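Local coordinates for D-alanyl-lipoteichoic acid synthetase (Streptococcus pneumoniae, PDB 3BMA), which probably takes part in adding D-alanine to lipoteichoic acid during cell wall biogenesis, at residues V62-E65 against Y71-Y74. The protein carries 1 engineered substitution. Sequence-based numbering, arbitrary orientation.
Sequences VLAE and YRPY
In the beta-alpha-beta unit made of strand 43-47, helix 60-66 and strand 72-76, the helix packs against the start of the second strand through Ala64 and Glu65 on one side and Tyr71, Arg72 and Pro73 on the other. It illustrates how one long side chain can tie a helix to the strand that follows it. Ala64 points its methyl at the start of the strand, where CB lies 3.7 Å from Tyr71 O and 3.8 Å from Pro73 CD; so small a side chain lets the CA atoms of Ala64 and Arg72 come within 5.9 Å. Arg72 CG is anti to the carbonyl carbon, beside the backbone N (chi1 -65°), and a bend at chi2 turns the chain so that the guanidinium ends up beside the C-terminal turn of the helix. Ala64 O sits over the centre of one face of this group, 3.2 Å from Arg72 CZ; this is not a hydrogen bond, but the carbonyl, near the negative end of the helix, would probably favour the positive charge. Around the rim, Arg72 NE gives a nearly straight hydrogen bond of 3.1 Å to Glu65 OE2, part of a salt bridge in which the carboxylate is turned 71° from the guanidinium plane and is met from above its own plane. On another side Arg72 NH1 donates to Tyr71 O, also at 3.1 Å, and to Arg69 O, while NH2 binds Asn68 OD1. Bonds from all three nitrogens thus fix the rotation of the group and tie together helix, connecting loop and strand. Backbone hydrogen bonds of Arg72 with Val44, and with Arg42 just ahead of strand 43-47, join the two parallel strands, completing a crossover at the margin of a five-stranded parallel sheet, consistent with the alpha/beta fold of SGNH hydrolases, the clan to which DltD belongs.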
loop_
_atom_site.group_PDB
_atom_site.type_symbol
_atom_site.label_atom_id
_atom_site.label_comp_id
_atom_site.label_asym_id
_atom_site.label_seq_id
_atom_site.Cartn_x
_atom_site.Cartn_y
_atom_site.Cartn_z
ATOM N N VAL C 62 -11.352 -24.994 -41.108
ATOM C CA VAL C 62 -12.048 -26.165 -41.650
ATOM C C VAL C 62 -11.053 -27.253 -42.075
ATOM O O VAL C 62 -11.225 -28.428 -41.732
ATOM C CB VAL C 62 -12.985 -25.765 -42.823
ATOM C CG1 VAL C 62 -13.611 -26.986 -43.479
ATOM C CG2 VAL C 62 -14.070 -24.822 -42.330
ATOM N N LEU C 63 -10.006 -26.847 -42.794
ATOM C CA LEU C 63 -8.961 -27.757 -43.272
ATOM C C LEU C 63 -8.184 -28.440 -42.148
ATOM O O LEU C 63 -7.788 -29.595 -42.287
ATOM C CB LEU C 63 -7.979 -27.030 -44.198
ATOM C CG LEU C 63 -8.474 -26.370 -45.490
ATOM C CD1 LEU C 63 -7.302 -25.724 -46.211
ATOM C CD2 LEU C 63 -9.188 -27.354 -46.407
ATOM N N ALA C 64 -7.973 -27.727 -41.042
ATOM C CA ALA C 64 -7.263 -28.288 -39.887
ATOM C C ALA C 64 -8.069 -29.358 -39.146
ATOM O O ALA C 64 -7.494 -30.281 -38.564
ATOM C CB ALA C 64 -6.839 -27.184 -38.932
ATOM N N GLU C 65 -9.395 -29.231 -39.179
ATOM C CA GLU C 65 -10.281 -30.119 -38.431
ATOM C C GLU C 65 -10.565 -31.443 -39.146
ATOM O O GLU C 65 -10.422 -32.514 -38.544
ATOM C CB GLU C 65 -11.589 -29.401 -38.066
ATOM C CG GLU C 65 -12.523 -30.192 -37.143
ATOM C CD GLU C 65 -11.845 -30.673 -35.865
ATOM O OE1 GLU C 65 -11.968 -31.876 -35.556
ATOM O OE2 GLU C 65 -11.190 -29.858 -35.176
ATOM N N TYR C 71 -1.903 -28.987 -35.786
ATOM C CA TYR C 71 -2.244 -27.704 -35.182
ATOM C C TYR C 71 -3.705 -27.337 -35.445
ATOM O O TYR C 71 -4.329 -27.871 -36.364
ATOM C CB TYR C 71 -1.317 -26.592 -35.697
ATOM C CG TYR C 71 -1.460 -26.274 -37.171
ATOM C CD1 TYR C 71 -0.658 -26.907 -38.121
ATOM C CD2 TYR C 71 -2.385 -25.326 -37.616
ATOM C CE1 TYR C 71 -0.785 -26.619 -39.477
ATOM C CE2 TYR C 71 -2.526 -25.038 -38.969
ATOM C CZ TYR C 71 -1.719 -25.683 -39.893
ATOM O OH TYR C 71 -1.851 -25.393 -41.231
ATOM N N ARG C 72 -4.233 -26.429 -34.625
ATOM C CA ARG C 72 -5.506 -25.765 -34.879
ATOM C C ARG C 72 -5.282 -24.256 -34.834
ATOM O O ARG C 72 -4.529 -23.778 -33.991
ATOM C CB ARG C 72 -6.553 -26.151 -33.835
ATOM C CG ARG C 72 -6.973 -27.616 -33.829
ATOM C CD ARG C 72 -7.628 -28.039 -35.143
ATOM N NE ARG C 72 -8.071 -29.436 -35.116
ATOM C CZ ARG C 72 -7.288 -30.491 -35.338
ATOM N NH1 ARG C 72 -5.997 -30.334 -35.609
ATOM N NH2 ARG C 72 -7.800 -31.712 -35.292
ATOM N N PRO C 73 -5.903 -23.501 -35.757
ATOM C CA PRO C 73 -5.850 -22.041 -35.650
ATOM C C PRO C 73 -6.701 -21.516 -34.493
ATOM O O PRO C 73 -7.808 -22.009 -34.275
ATOM C CB PRO C 73 -6.437 -21.562 -36.987
ATOM C CG PRO C 73 -6.473 -22.772 -37.876
ATOM C CD PRO C 73 -6.640 -23.935 -36.957
ATOM N N TYR C 74 -6.163 -20.558 -33.738
ATOM C CA TYR C 74 -6.972 -19.744 -32.834
ATOM C C TYR C 74 -7.137 -18.385 -33.494
ATOM O O TYR C 74 -6.201 -17.590 -33.538
ATOM C CB TYR C 74 -6.341 -19.594 -31.440
ATOM C CG TYR C 74 -7.341 -19.115 -30.396
ATOM C CD1 TYR C 74 -7.936 -20.011 -29.512
ATOM C CD2 TYR C 74 -7.714 -17.768 -30.313
ATOM C CE1 TYR C 74 -8.869 -19.580 -28.570
ATOM C CE2 TYR C 74 -8.648 -17.329 -29.377
ATOM C CZ TYR C 74 -9.219 -18.240 -28.508
ATOM O OH TYR C 74 -10.137 -17.806 -27.576
#